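PDB 6K4E: putative serine phosphatase from Pseudomonas aeruginosa, which probably acts as a magnesium-dependent PP2C-type protein phosphatase in the SiaABC threonine phosphorylation pathway, which controls biofilm formation in response to carbon availability. Local coordinates for residues L235-F240 with D292-S297; G94-Y99 with G109-A114. One frame throughout, in Å; residues are numbered along the deposited sequence.

In the fold
From the N terminus, strand 82-87 leads into the hairpin of strands 95-101 and 105-113. Contact 2 (94-99 with 109-114) pairs its arms, closes the short outer end of the hairpin and leaves D112 and C113 at the metal site. Much further along, contact 1 (235-240 with 292-297) closes a largely helical excursion of about fifty residues. The two closures follow one another in series without crossing. They lie in different sheets of the beta sandwich characteristic of PP2C phosphatases. D95 of contact 2 hydrogen-bonds to T237 and T294 of contact 1, and one magnesium ion takes D112 from one sheet and D238 from just past a strand end of the other, joining the layers at the metal site, probably the active centre.

Contact 1 (L235-F240 with D292-S297); sequences LSTDGF and DITILS. With MG (magnesium ion), chain H; MG (magnesium ion), chain F.
T237 OG1 is gripped twice beside T294: it hydrogen-bonds to D95 OD2 and accepts a hydrogen bond from a water 2.7 Å away. The same water accepts from T294 N at 2.9 Å and from F240 N, filling the place where the strand pairing opens. The hydroxyl reaches it because chi1 of 57° sets OG1 between the backbone N and the carbonyl carbon. Before this point the chains form a regular antiparallel ladder. L235 and L296 are a hydrogen-bonded pair, S236 and I295 a non-hydrogen-bonded one, and T237 N closes the run on T294 O at 3.1 Å. S236 OG reaches forward to the carbonyl of the next residue, T237 O, in the carbonyl plane on a lone pair at 2.8 Å. With no side chain in the way, G239 brings its CA to 3.3 Å from D292 O. The F240 ring takes I295 CD1 over one face, 3.9 Å from its centroid, and I293 CG2 at its edge. Just beyond the strand end, D238 divides its carboxylate between two magnesium ions, OD2 binding one at 2.2 Å and OD1 the other. D292 O accepts from a water of the second ion, a second-shell link. Strand 82-87 bonds to the other edge of 293-300, L235 and L296 pack on V110 of strand 105-113, and F240 and I293 rest on L280 of helix 269-284.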
loop_
_atom_site.group_PDB
_atom_site.type_symbol
_atom_site.label_atom_id
_atom_site.label_comp_id
_atom_site.label_asym_id
_atom_site.label_seq_id
_atom_site.Cartn_x
_atom_site.Cartn_y
_atom_site.Cartn_z
ATOM N N LEU B 235 -23.772 2.761 0.211
ATOM C CA LEU B 235 -22.744 1.745 0.099
ATOM C C LEU B 235 -22.104 1.676 1.456
ATOM O O LEU B 235 -21.402 2.599 1.831
ATOM C CB LEU B 235 -21.714 2.147 -0.979
ATOM C CG LEU B 235 -22.121 1.854 -2.420
ATOM C CD1 LEU B 235 -21.143 2.500 -3.407
ATOM C CD2 LEU B 235 -22.208 0.341 -2.693
ATOM N N SER B 236 -22.332 0.595 2.191
ATOM C CA SER B 236 -21.745 0.453 3.510
ATOM C C SER B 236 -20.963 -0.845 3.611
ATOM O O SER B 236 -21.395 -1.856 3.080
ATOM C CB SER B 236 -22.841 0.467 4.578
ATOM O OG SER B 236 -22.337 0.082 5.847
ATOM N N THR B 237 -19.860 -0.840 4.371
ATOM C CA THR B 237 -19.121 -2.079 4.679
ATOM C C THR B 237 -19.880 -2.759 5.816
ATOM O O THR B 237 -20.833 -2.177 6.350
ATOM C CB THR B 237 -17.658 -1.783 5.054
ATOM O OG1 THR B 237 -17.633 -0.876 6.164
ATOM C CG2 THR B 237 -16.852 -1.172 3.873
ATOM N N ASP B 238 -19.472 -3.990 6.213
ATOM C CA ASP B 238 -20.176 -4.679 7.286
ATOM C C ASP B 238 -20.066 -4.020 8.692
ATOM O O ASP B 238 -20.843 -4.359 9.565
ATOM C CB ASP B 238 -19.727 -6.162 7.342
ATOM C CG ASP B 238 -18.259 -6.369 7.618
ATOM O OD1 ASP B 238 -17.560 -5.365 7.938
ATOM O OD2 ASP B 238 -17.795 -7.530 7.522
ATOM N N GLY B 239 -19.057 -3.186 8.914
ATOM C CA GLY B 239 -18.769 -2.606 10.223
ATOM C C GLY B 239 -19.918 -1.972 10.984
ATOM O O GLY B 239 -20.084 -2.227 12.173
ATOM N N PHE B 240 -20.689 -1.100 10.325
ATOM C CA PHE B 240 -21.844 -0.408 10.912
ATOM C C PHE B 240 -22.937 -1.445 11.259
ATOM O O PHE B 240 -23.556 -1.356 12.328
ATOM C CB PHE B 240 -22.406 0.647 9.904
ATOM C CG PHE B 240 -23.401 1.632 10.490
ATOM C CD1 PHE B 240 -24.724 1.266 10.717
ATOM C CD2 PHE B 240 -23.016 2.939 10.799
ATOM C CE1 PHE B 240 -25.633 2.183 11.257
ATOM C CE2 PHE B 240 -23.933 3.849 11.336
ATOM C CZ PHE B 240 -25.230 3.469 11.557
ATOM N N ASP B 292 -14.059 -1.488 11.524
ATOM C CA ASP B 292 -13.965 -0.243 10.779
ATOM C C ASP B 292 -15.352 0.036 10.197
ATOM O O ASP B 292 -16.026 -0.888 9.712
ATOM C CB ASP B 292 -12.952 -0.400 9.636
ATOM C CG ASP B 292 -11.563 -0.691 10.107
ATOM O OD1 ASP B 292 -11.117 -0.029 11.036
ATOM O OD2 ASP B 292 -10.915 -1.579 9.523
ATOM N N ILE B 293 -15.789 1.285 10.281
ATOM C CA ILE B 293 -17.085 1.703 9.764
ATOM C C ILE B 293 -16.892 2.614 8.531
ATOM O O ILE B 293 -16.005 3.464 8.519
ATOM C CB ILE B 293 -17.947 2.362 10.899
ATOM C CG1 ILE B 293 -18.303 1.319 11.987
ATOM C CG2 ILE B 293 -19.217 3.044 10.352
ATOM C CD1 ILE B 293 -18.698 1.854 13.343
ATOM N N THR B 294 -17.699 2.385 7.481
ATOM C CA THR B 294 -17.751 3.192 6.265
ATOM C C THR B 294 -19.135 3.138 5.709
ATOM O O THR B 294 -19.694 2.058 5.556
ATOM C CB THR B 294 -16.767 2.758 5.153
ATOM O OG1 THR B 294 -15.511 2.481 5.744
ATOM C CG2 THR B 294 -16.579 3.871 4.066
ATOM N N ILE B 295 -19.690 4.324 5.426
ATOM C CA ILE B 295 -20.942 4.488 4.719
ATOM C C ILE B 295 -20.710 5.604 3.706
ATOM O O ILE B 295 -20.448 6.731 4.090
ATOM C CB ILE B 295 -22.210 4.746 5.589
ATOM C CG1 ILE B 295 -22.438 3.635 6.612
ATOM C CG2 ILE B 295 -23.455 4.958 4.684
ATOM C CD1 ILE B 295 -23.806 3.798 7.375
ATOM N N LEU B 296 -20.818 5.278 2.423
ATOM C CA LEU B 296 -20.726 6.251 1.352
ATOM C C LEU B 296 -22.090 6.321 0.700
ATOM O O LEU B 296 -22.627 5.313 0.231
ATOM C CB LEU B 296 -19.608 5.896 0.347
ATOM C CG LEU B 296 -19.279 6.916 -0.754
ATOM C CD1 LEU B 296 -19.289 8.357 -0.240
ATOM C CD2 LEU B 296 -17.981 6.562 -1.441
ATOM N N SER B 297 -22.700 7.507 0.784
ATOM C CA SER B 297 -24.027 7.716 0.252
ATOM C C SER B 297 -23.972 8.739 -0.822
ATOM O O SER B 297 -23.125 9.614 -0.773
ATOM C CB SER B 297 -24.993 8.129 1.357
ATOM O OG SER B 297 -26.305 8.376 0.876
HETATM MG MG MG H . -18.447 -9.376 6.415
HETATM MG MG MG F . -15.248 -5.081 8.167
HETATM O O HOH W 1 -19.652 0.192 7.670
HETATM O O HOH W 2 -14.985 -7.127 8.090
HETATM O O HOH W 3 -15.534 -2.839 7.890
HETATM O O HOH W 4 -13.198 -5.179 8.655
HETATM O O HOH W 5 -17.358 -10.268 8.221
HETATM O O HOH W 6 -16.227 -9.820 5.817
#

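Contact 2 (G94-Y99 with G109-A114). With MG (magnesium ion), chain G; MG (magnesium ion), chain F.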
loop_
_atom_site.group_PDB
_atom_site.type_symbol
_atom_site.label_atom_id
_atom_site.label_comp_id
_atom_site.label_asym_id
_atom_site.label_seq_id
_atom_site.Cartn_x
_atom_site.Cartn_y
_atom_site.Cartn_z
ATOM N N GLY B 94 -8.929 -1.031 7.596
ATOM C CA GLY B 94 -8.912 -1.803 6.358
ATOM C C GLY B 94 -9.982 -1.371 5.382
ATOM O O GLY B 94 -10.143 -1.961 4.309
ATOM N N ASP B 95 -10.694 -0.312 5.733
ATOM C CA ASP B 95 -11.784 0.193 4.917
ATOM C C ASP B 95 -11.367 1.446 4.215
ATOM O O ASP B 95 -10.742 2.330 4.832
ATOM C CB ASP B 95 -12.969 0.584 5.822
ATOM C CG ASP B 95 -14.020 -0.453 6.179
ATOM O OD1 ASP B 95 -13.705 -1.664 6.145
ATOM O OD2 ASP B 95 -15.112 -0.049 6.630
ATOM N N PHE B 96 -11.823 1.593 2.974
ATOM C CA PHE B 96 -11.625 2.836 2.224
ATOM C C PHE B 96 -12.719 2.980 1.177
ATOM O O PHE B 96 -13.651 2.185 1.140
ATOM C CB PHE B 96 -10.180 3.014 1.668
ATOM C CG PHE B 96 -9.820 2.205 0.440
ATOM C CD1 PHE B 96 -9.603 0.836 0.530
ATOM C CD2 PHE B 96 -9.695 2.817 -0.806
ATOM C CE1 PHE B 96 -9.242 0.096 -0.603
ATOM C CE2 PHE B 96 -9.393 2.062 -1.952
ATOM C CZ PHE B 96 -9.149 0.719 -1.842
ATOM N N TYR B 97 -12.666 4.034 0.401
ATOM C CA TYR B 97 -13.678 4.313 -0.598
ATOM C C TYR B 97 -13.034 4.997 -1.779
ATOM O O TYR B 97 -11.946 5.584 -1.664
ATOM C CB TYR B 97 -14.818 5.161 -0.022
ATOM C CG TYR B 97 -14.374 6.355 0.792
ATOM C CD1 TYR B 97 -14.000 6.212 2.123
ATOM C CD2 TYR B 97 -14.434 7.647 0.266
ATOM C CE1 TYR B 97 -13.641 7.314 2.900
ATOM C CE2 TYR B 97 -14.076 8.760 1.037
ATOM C CZ TYR B 97 -13.670 8.581 2.347
ATOM O OH TYR B 97 -13.349 9.634 3.152
ATOM N N VAL B 98 -13.681 4.850 -2.925
ATOM C CA VAL B 98 -13.170 5.380 -4.176
ATOM C C VAL B 98 -14.232 6.277 -4.793
ATOM O O VAL B 98 -15.408 6.189 -4.458
ATOM C CB VAL B 98 -12.725 4.228 -5.141
ATOM C CG1 VAL B 98 -11.496 3.498 -4.599
ATOM C CG2 VAL B 98 -13.856 3.227 -5.417
ATOM N N TYR B 99 -13.814 7.107 -5.714
ATOM C CA TYR B 99 -14.687 8.008 -6.451
ATOM C C TYR B 99 -13.900 8.477 -7.652
ATOM O O TYR B 99 -12.718 8.778 -7.525
ATOM C CB TYR B 99 -15.067 9.228 -5.602
ATOM C CG TYR B 99 -15.868 10.240 -6.390
ATOM C CD1 TYR B 99 -17.171 9.961 -6.803
ATOM C CD2 TYR B 99 -15.340 11.486 -6.696
ATOM C CE1 TYR B 99 -17.915 10.889 -7.523
ATOM C CE2 TYR B 99 -16.081 12.422 -7.418
ATOM C CZ TYR B 99 -17.371 12.116 -7.827
ATOM O OH TYR B 99 -18.124 13.002 -8.543
ATOM N N GLY B 109 -17.463 3.882 -4.889
ATOM C CA GLY B 109 -17.398 2.579 -4.238
ATOM C C GLY B 109 -16.795 2.545 -2.852
ATOM O O GLY B 109 -16.252 3.540 -2.387
ATOM N N VAL B 110 -16.933 1.406 -2.167
ATOM C CA VAL B 110 -16.400 1.157 -0.820
ATOM C C VAL B 110 -15.663 -0.162 -0.869
ATOM O O VAL B 110 -16.014 -1.042 -1.663
ATOM C CB VAL B 110 -17.459 1.146 0.321
ATOM C CG1 VAL B 110 -18.081 2.522 0.538
ATOM C CG2 VAL B 110 -18.521 0.052 0.116
ATOM N N VAL B 111 -14.640 -0.310 -0.029
ATOM C CA VAL B 111 -13.817 -1.525 -0.011
ATOM C C VAL B 111 -13.525 -1.854 1.440
ATOM O O VAL B 111 -13.223 -0.953 2.208
ATOM C CB VAL B 111 -12.476 -1.383 -0.832
ATOM C CG1 VAL B 111 -11.697 -2.684 -0.828
ATOM C CG2 VAL B 111 -12.712 -0.927 -2.272
ATOM N N ASP B 112 -13.596 -3.137 1.806
ATOM C CA ASP B 112 -13.245 -3.604 3.150
ATOM C C ASP B 112 -12.205 -4.668 2.897
ATOM O O ASP B 112 -12.552 -5.740 2.384
ATOM C CB ASP B 112 -14.484 -4.192 3.886
ATOM C CG ASP B 112 -14.220 -4.715 5.301
ATOM O OD1 ASP B 112 -13.039 -4.755 5.709
ATOM O OD2 ASP B 112 -15.214 -5.018 6.031
ATOM N N CYS B 113 -10.910 -4.329 3.144
ATOM C CA CYS B 113 -9.767 -5.229 2.981
ATOM C C CYS B 113 -9.670 -6.139 4.185
ATOM O O CYS B 113 -10.037 -5.719 5.272
ATOM C CB CYS B 113 -8.475 -4.432 2.819
ATOM S SG CYS B 113 -8.438 -3.354 1.375
ATOM N N ALA B 114 -9.067 -7.324 4.022
ATOM C CA ALA B 114 -8.856 -8.277 5.115
ATOM C C ALA B 114 -8.177 -7.595 6.295
ATOM O O ALA B 114 -7.208 -6.863 6.111
ATOM C CB ALA B 114 -8.026 -9.442 4.636
HETATM MG MG MG G . -11.456 -5.329 7.189
HETATM MG MG MG F . -15.248 -5.081 8.167
HETATM O O HOH W 3 -15.534 -2.839 7.890
HETATM O O HOH W 7 -11.700 -3.208 7.606
HETATM O O HOH W 4 -13.198 -5.179 8.655
HETATM O O HOH W 2 -14.985 -7.127 8.090
HETATM O O HOH W 8 -12.332 -7.126 6.720
#
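D112 lies across the hairpin from D95 and bridges two magnesium ions with its carboxylate. OD1 binds one at 2.2 Å and OD2 the other at 2.1 Å; with CG anti to the backbone N (chi1 180°), the carboxylate is carried to the metals. C113 O joins the first ion at 2.4 Å, where G115 completes the protein ligands, while D238 and D291 serve the second. D95 stands one shell out. Its OD1 accepts hydrogen bonds from two metal-bound waters, one on each ion, and lies 3.2 Å from D112 OD1, acceptor beside acceptor, with the carboxylate planes 72° apart. D95 OD2 is held by the hydroxyls of T237 and T294, which fixes the rotation of the group. The ladder behind positions these acids: C113 N bonds to G94 O at 2.7 Å, and F96 with V111, then V98 with G109, form reciprocal backbone pairs. F96 lies alongside V111, CE1 3.6 Å from its CB, and meets C113 SG at the ring edge, 5.3 Å from the centroid. This face packs against helix 117-138; Y97 and V110 face T294 and L296 of the other sheet. One water, 2.1 Å from the second ion, also binds the first. The two ions would polarise it, consistent with the bridging water thought to attack phosphate in PP2C enzymes.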